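Local coordinates for protein Bacint_00347 (Bacteroides intestinalis DSM 17393, PDB 5MUM) that is a glycoside hydrolase built as a beta-propeller, probably acting as a rhamnosidase that cleaves rhamnose from carbohydrate substrates, at residues A[56-61]-A[100-105]; A[403-408]-A[423-428]. One frame throughout, in Å; residues are numbered along the deposited sequence.

Contact 1 (A[56-61]-A[100-105]); sequences EQYISY and MMLDGD
Tyr58 and Ser60 meet Met100 and Leu102 in a buried, face-to-face packing between two neighbouring sheets, with no hydrogen bond running across. Strand 56-61 belongs to one four-stranded antiparallel sheet, strand 100-102 to the edge of the next; their axes come within 8.1 Å, too far apart for backbone pairing. Leu102 sets CD2 over one face of the Tyr58 ring, 4.0 Å from its centroid and 20° off the normal, a CH-pi contact displaced toward CE1 and CD1. Leu102 CD1 lies nearer the root of the ring, by Tyr58 CG. The Tyr58 hydroxyl donates a short 2.5 Å bond to Glu56 OE1, coming from above the carboxylate plane; Lys72 pairs with the other oxygen, OE2. Met100 fills the adjoining space: its chain bends at the thioether (chi3 -51°), bringing CE to 3.9 Å from Tyr58 CB while SD lies 3.3 Å from Ser60 OG and presses on the Ile59 carbonyl carbon. With the ring of Tyr58 cut back to an alanine, Leu102 CD2 would probably lose the face it rests on and Glu56 OE1 its hydroxyl donor. Leu108, on the neighbouring strand 108-112 of the same sheet, touches both Met100 and Leu102. Such side-chain stacking of successive antiparallel sheets is how neighbouring blades of a beta-propeller are held together.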
loop_
_atom_site.group_PDB
_atom_site.type_symbol
_atom_site.label_atom_id
_atom_site.label_comp_id
_atom_site.label_asym_id
_atom_site.label_seq_id
_atom_site.Cartn_x
_atom_site.Cartn_y
_atom_site.Cartn_z
ATOM N N GLU A 56 17.770 -11.419 2.923
ATOM C CA GLU A 56 17.845 -10.192 3.719
ATOM C C GLU A 56 16.527 -9.435 3.659
ATOM O O GLU A 56 15.865 -9.440 2.632
ATOM C CB GLU A 56 18.926 -9.255 3.198
ATOM C CG GLU A 56 20.343 -9.773 3.299
ATOM C CD GLU A 56 21.343 -8.700 2.892
ATOM O OE1 GLU A 56 21.164 -8.048 1.834
ATOM O OE2 GLU A 56 22.313 -8.516 3.620
ATOM N N GLN A 57 16.183 -8.770 4.752
ATOM C CA GLN A 57 14.993 -7.936 4.803
ATOM C C GLN A 57 15.418 -6.524 5.120
ATOM O O GLN A 57 16.300 -6.318 5.955
ATOM C CB GLN A 57 14.034 -8.499 5.828
ATOM C CG GLN A 57 12.752 -7.682 6.003
ATOM C CD GLN A 57 11.881 -8.356 7.003
ATOM O OE1 GLN A 57 12.246 -8.417 8.196
ATOM N NE2 GLN A 57 10.708 -8.856 6.557
ATOM N N TYR A 58 14.776 -5.564 4.469
ATOM C CA TYR A 58 15.119 -4.146 4.535
ATOM C C TYR A 58 13.901 -3.414 5.060
ATOM O O TYR A 58 12.764 -3.802 4.792
ATOM C CB TYR A 58 15.473 -3.633 3.141
ATOM C CG TYR A 58 16.795 -4.189 2.668
ATOM C CD1 TYR A 58 16.907 -5.489 2.203
ATOM C CD2 TYR A 58 17.936 -3.425 2.779
ATOM C CE1 TYR A 58 18.136 -6.007 1.834
ATOM C CE2 TYR A 58 19.161 -3.935 2.431
ATOM C CZ TYR A 58 19.254 -5.219 1.989
ATOM O OH TYR A 58 20.498 -5.645 1.655
ATOM N N ILE A 59 14.164 -2.384 5.840
ATOM C CA ILE A 59 13.113 -1.598 6.463
ATOM C C ILE A 59 13.461 -0.138 6.336
ATOM O O ILE A 59 14.617 0.231 6.220
ATOM C CB ILE A 59 12.937 -2.003 7.924
ATOM C CG1 ILE A 59 11.590 -1.512 8.457
ATOM C CG2 ILE A 59 14.100 -1.540 8.785
ATOM C CD1 ILE A 59 11.296 -1.976 9.859
ATOM N N SER A 60 12.443 0.706 6.384
ATOM C CA SER A 60 12.660 2.114 6.430
ATOM C C SER A 60 11.592 2.766 7.294
ATOM O O SER A 60 10.450 2.309 7.348
ATOM C CB SER A 60 12.672 2.714 5.012
ATOM O OG SER A 60 11.401 2.467 4.344
ATOM N N TYR A 61 11.982 3.830 7.965
ATOM C CA TYR A 61 11.052 4.590 8.807
ATOM C C TYR A 61 11.722 5.895 9.202
ATOM O O TYR A 61 12.938 6.066 9.042
ATOM C CB TYR A 61 10.663 3.791 10.057
ATOM C CG TYR A 61 11.818 3.395 10.926
ATOM C CD1 TYR A 61 12.526 2.228 10.683
ATOM C CD2 TYR A 61 12.200 4.182 12.013
ATOM C CE1 TYR A 61 13.598 1.868 11.496
ATOM C CE2 TYR A 61 13.264 3.823 12.815
ATOM C CZ TYR A 61 13.959 2.657 12.546
ATOM O OH TYR A 61 15.031 2.298 13.365
ATOM N N MET A 100 10.018 2.234 -0.183
ATOM C CA MET A 100 11.266 1.640 -0.604
ATOM C C MET A 100 11.005 0.354 -1.356
ATOM O O MET A 100 9.963 -0.314 -1.209
ATOM C CB MET A 100 12.162 1.347 0.599
ATOM C CG MET A 100 11.857 0.052 1.308
ATOM S SD MET A 100 12.678 -0.237 2.872
ATOM C CE MET A 100 14.350 0.077 2.428
ATOM N N MET A 101 11.996 0.020 -2.166
ATOM C CA MET A 101 12.007 -1.240 -2.867
ATOM C C MET A 101 13.441 -1.528 -3.276
ATOM O O MET A 101 14.286 -0.600 -3.392
ATOM C CB MET A 101 11.080 -1.151 -4.090
ATOM C CG MET A 101 10.881 -2.429 -4.882
ATOM S SD MET A 101 10.268 -3.756 -3.874
ATOM C CE MET A 101 8.733 -3.073 -3.248
ATOM N N LEU A 102 13.760 -2.800 -3.467
ATOM C CA LEU A 102 15.034 -3.124 -4.078
ATOM C C LEU A 102 14.794 -3.582 -5.486
ATOM O O LEU A 102 13.826 -4.316 -5.738
ATOM C CB LEU A 102 15.768 -4.220 -3.310
ATOM C CG LEU A 102 16.533 -3.693 -2.097
ATOM C CD1 LEU A 102 15.596 -3.318 -0.982
ATOM C CD2 LEU A 102 17.488 -4.739 -1.624
ATOM N N ASP A 103 15.677 -3.185 -6.397
ATOM C CA ASP A 103 15.647 -3.715 -7.749
ATOM C C ASP A 103 16.393 -5.047 -7.837
ATOM O O ASP A 103 16.943 -5.523 -6.848
ATOM C CB ASP A 103 16.153 -2.692 -8.753
ATOM C CG ASP A 103 17.655 -2.384 -8.624
ATOM O OD1 ASP A 103 18.464 -3.265 -8.261
ATOM O OD2 ASP A 103 18.040 -1.225 -8.950
ATOM N N GLY A 104 16.412 -5.609 -9.037
ATOM C CA GLY A 104 17.006 -6.918 -9.330
ATOM C C GLY A 104 18.459 -7.050 -9.011
ATOM O O GLY A 104 18.914 -8.140 -8.683
ATOM N N ASP A 105 19.167 -5.929 -9.007
ATOM C CA ASP A 105 20.580 -5.902 -8.693
ATOM C C ASP A 105 20.860 -5.598 -7.239
ATOM O O ASP A 105 22.012 -5.524 -6.863
ATOM C CB ASP A 105 21.287 -4.887 -9.575
ATOM C CG ASP A 105 21.500 -5.386 -11.001
ATOM O OD1 ASP A 105 21.210 -6.561 -11.275
ATOM O OD2 ASP A 105 21.939 -4.572 -11.849
#

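Contact 2 (A[403-408]-A[423-428])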
loop_
_atom_site.group_PDB
_atom_site.type_symbol
_atom_site.label_atom_id
_atom_site.label_comp_id
_atom_site.label_asym_id
_atom_site.label_seq_id
_atom_site.Cartn_x
_atom_site.Cartn_y
_atom_site.Cartn_z
ATOM N N HIS A 403 5.137 -10.808 7.351
ATOM C CA HIS A 403 5.809 -9.877 8.234
ATOM C C HIS A 403 5.204 -8.480 8.081
ATOM O O HIS A 403 5.089 -7.939 6.955
ATOM C CB HIS A 403 7.293 -9.777 7.940
ATOM C CG HIS A 403 8.085 -10.992 8.310
ATOM N ND1 HIS A 403 9.464 -10.989 8.306
ATOM C CD2 HIS A 403 7.714 -12.245 8.669
ATOM C CE1 HIS A 403 9.903 -12.193 8.637
ATOM N NE2 HIS A 403 8.861 -12.979 8.843
ATOM N N LEU A 404 4.818 -7.919 9.214
ATOM C CA LEU A 404 4.180 -6.606 9.276
ATOM C C LEU A 404 5.091 -5.596 9.910
ATOM O O LEU A 404 5.753 -5.880 10.921
ATOM C CB LEU A 404 2.926 -6.680 10.164
ATOM C CG LEU A 404 1.835 -7.610 9.674
ATOM C CD1 LEU A 404 0.796 -7.878 10.749
ATOM C CD2 LEU A 404 1.183 -6.980 8.461
ATOM N N PHE A 405 5.044 -4.392 9.383
ATOM C CA PHE A 405 5.603 -3.239 10.042
ATOM C C PHE A 405 4.658 -2.798 11.132
ATOM O O PHE A 405 3.530 -2.436 10.847
ATOM C CB PHE A 405 5.819 -2.136 9.020
ATOM C CG PHE A 405 6.556 -0.941 9.547
ATOM C CD1 PHE A 405 5.969 -0.071 10.460
ATOM C CD2 PHE A 405 7.853 -0.669 9.123
ATOM C CE1 PHE A 405 6.659 1.011 10.943
ATOM C CE2 PHE A 405 8.534 0.456 9.573
ATOM C CZ PHE A 405 7.935 1.298 10.479
ATOM N N VAL A 406 5.131 -2.835 12.388
ATOM C CA VAL A 406 4.301 -2.554 13.538
ATOM C C VAL A 406 4.969 -1.510 14.399
ATOM O O VAL A 406 6.124 -1.646 14.763
ATOM C CB VAL A 406 3.980 -3.846 14.341
ATOM C CG1 VAL A 406 3.248 -3.525 15.611
ATOM C CG2 VAL A 406 3.107 -4.780 13.514
ATOM N N GLN A 407 4.226 -0.469 14.723
ATOM C CA GLN A 407 4.698 0.590 15.575
ATOM C C GLN A 407 3.457 1.268 16.129
ATOM O O GLN A 407 2.505 1.535 15.388
ATOM C CB GLN A 407 5.534 1.612 14.792
ATOM C CG GLN A 407 6.146 2.688 15.667
ATOM C CD GLN A 407 6.656 3.895 14.930
ATOM O OE1 GLN A 407 6.461 4.069 13.709
ATOM N NE2 GLN A 407 7.354 4.743 15.655
ATOM N N HIS A 408 3.470 1.548 17.427
ATOM C CA HIS A 408 2.414 2.318 18.062
ATOM C C HIS A 408 2.605 3.786 17.683
ATOM O O HIS A 408 3.633 4.368 17.993
ATOM C CB HIS A 408 2.518 2.131 19.574
ATOM C CG HIS A 408 1.457 2.827 20.360
ATOM N ND1 HIS A 408 0.518 3.656 19.794
ATOM C CD2 HIS A 408 1.203 2.822 21.681
ATOM C CE1 HIS A 408 -0.280 4.112 20.741
ATOM N NE2 HIS A 408 0.117 3.624 21.895
ATOM N N GLN A 423 8.342 5.534 19.613
ATOM C CA GLN A 423 7.945 4.219 20.022
ATOM C C GLN A 423 8.713 3.243 19.179
ATOM O O GLN A 423 9.031 3.532 18.022
ATOM C CB GLN A 423 6.441 3.992 19.879
ATOM C CG GLN A 423 5.587 4.884 20.746
ATOM C CD GLN A 423 5.823 4.648 22.242
ATOM O OE1 GLN A 423 5.811 3.510 22.677
ATOM N NE2 GLN A 423 6.033 5.714 23.008
ATOM N N PRO A 424 9.037 2.083 19.758
ATOM C CA PRO A 424 9.761 1.089 18.998
ATOM C C PRO A 424 9.020 0.649 17.727
ATOM O O PRO A 424 7.805 0.372 17.764
ATOM C CB PRO A 424 9.844 -0.092 19.945
ATOM C CG PRO A 424 9.592 0.444 21.321
ATOM C CD PRO A 424 8.854 1.713 21.182
ATOM N N VAL A 425 9.770 0.579 16.637
ATOM C CA VAL A 425 9.356 -0.109 15.419
ATOM C C VAL A 425 9.646 -1.589 15.568
ATOM O O VAL A 425 10.732 -1.983 16.003
ATOM C CB VAL A 425 10.097 0.478 14.199
ATOM C CG1 VAL A 425 9.829 -0.312 12.921
ATOM C CG2 VAL A 425 9.707 1.930 14.022
ATOM N N TYR A 426 8.676 -2.420 15.211
ATOM C CA TYR A 426 8.850 -3.859 15.198
ATOM C C TYR A 426 8.560 -4.411 13.836
ATOM O O TYR A 426 7.777 -3.832 13.080
ATOM C CB TYR A 426 7.872 -4.531 16.149
ATOM C CG TYR A 426 7.974 -4.122 17.585
ATOM C CD1 TYR A 426 8.891 -4.736 18.443
ATOM C CD2 TYR A 426 7.130 -3.138 18.105
ATOM C CE1 TYR A 426 8.969 -4.377 19.786
ATOM C CE2 TYR A 426 7.211 -2.765 19.426
ATOM C CZ TYR A 426 8.130 -3.383 20.257
ATOM O OH TYR A 426 8.168 -2.997 21.556
ATOM N N VAL A 427 9.161 -5.546 13.527
ATOM C CA VAL A 427 8.621 -6.422 12.512
ATOM C C VAL A 427 7.896 -7.506 13.271
ATOM O O VAL A 427 8.491 -8.173 14.112
ATOM C CB VAL A 427 9.690 -7.029 11.604
ATOM C CG1 VAL A 427 9.061 -8.018 10.625
ATOM C CG2 VAL A 427 10.408 -5.906 10.881
ATOM N N LEU A 428 6.611 -7.665 12.980
ATOM C CA LEU A 428 5.786 -8.704 13.568
ATOM C C LEU A 428 5.753 -9.837 12.541
ATOM O O LEU A 428 5.238 -9.669 11.433
ATOM C CB LEU A 428 4.388 -8.172 13.892
ATOM C CG LEU A 428 3.530 -9.022 14.863
ATOM C CD1 LEU A 428 2.251 -8.286 15.196
ATOM C CD2 LEU A 428 3.170 -10.359 14.299
HETATM O O HOH W 1 5.545 0.518 19.049
#
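One water bridges His408 and Pro424: it accepts from His408 N at 2.8 Å and donates to Pro424 O at 2.6 Å. Beside it Gln407, its chain extended, sends NE2 to Gln423 O over 3.1 Å, a bent bond (139°) tilted out of the amide plane, while its OE1 is taken by Asn41. His408 O, buried here with no polar partner in the model, lies against Gln423 CB and CG. Further along, Tyr426 N donates to Val406 O at 2.7 Å, and Val406 N returns a bond to Tyr426 O; Leu404 and Leu428 form the second such antiparallel hydrogen-bonded pair. Strand 423-429 is flanked by 403-407 and by the N-terminal strand 27-34, so this blade joins both chain ends, the "velcro" closure of a beta-propeller. On one face Val406 CG2 packs 3.6 Å from Leu428 CB. On the other, the Phe405 side chain leaves with CG opposite the backbone N (chi1 -173°), which carries the ring across to Val425; CG1 of that valine sits over the ring face, 3.9 Å from the centroid. Val427 CG1 approaches His403 CB to 3.7 Å, and His403 ND1 has its polar partner in Gln57 NE2.

How the contacts relate
Both contacts are buried, yet they do different jobs in the propeller. Contact 1 joins two blades mainly through side chains, a thioether, a leucine and a tyrosine ring, with no hydrogen bond across. Contact 2 lies within one blade and relies on paired backbone amides, with a water and partly exposed residues such as Gln423 and His408 at one end. They share no strand but abut: strand 56-62 faces the 98-102 blade on one side, and on its other side Ile59 and Tyr61 pack against the Phe405 ring. Gln57 NE2 adds a probable hydrogen bond to His403 ND1, 3.0 Å long, a polar link between the closing blade and the next.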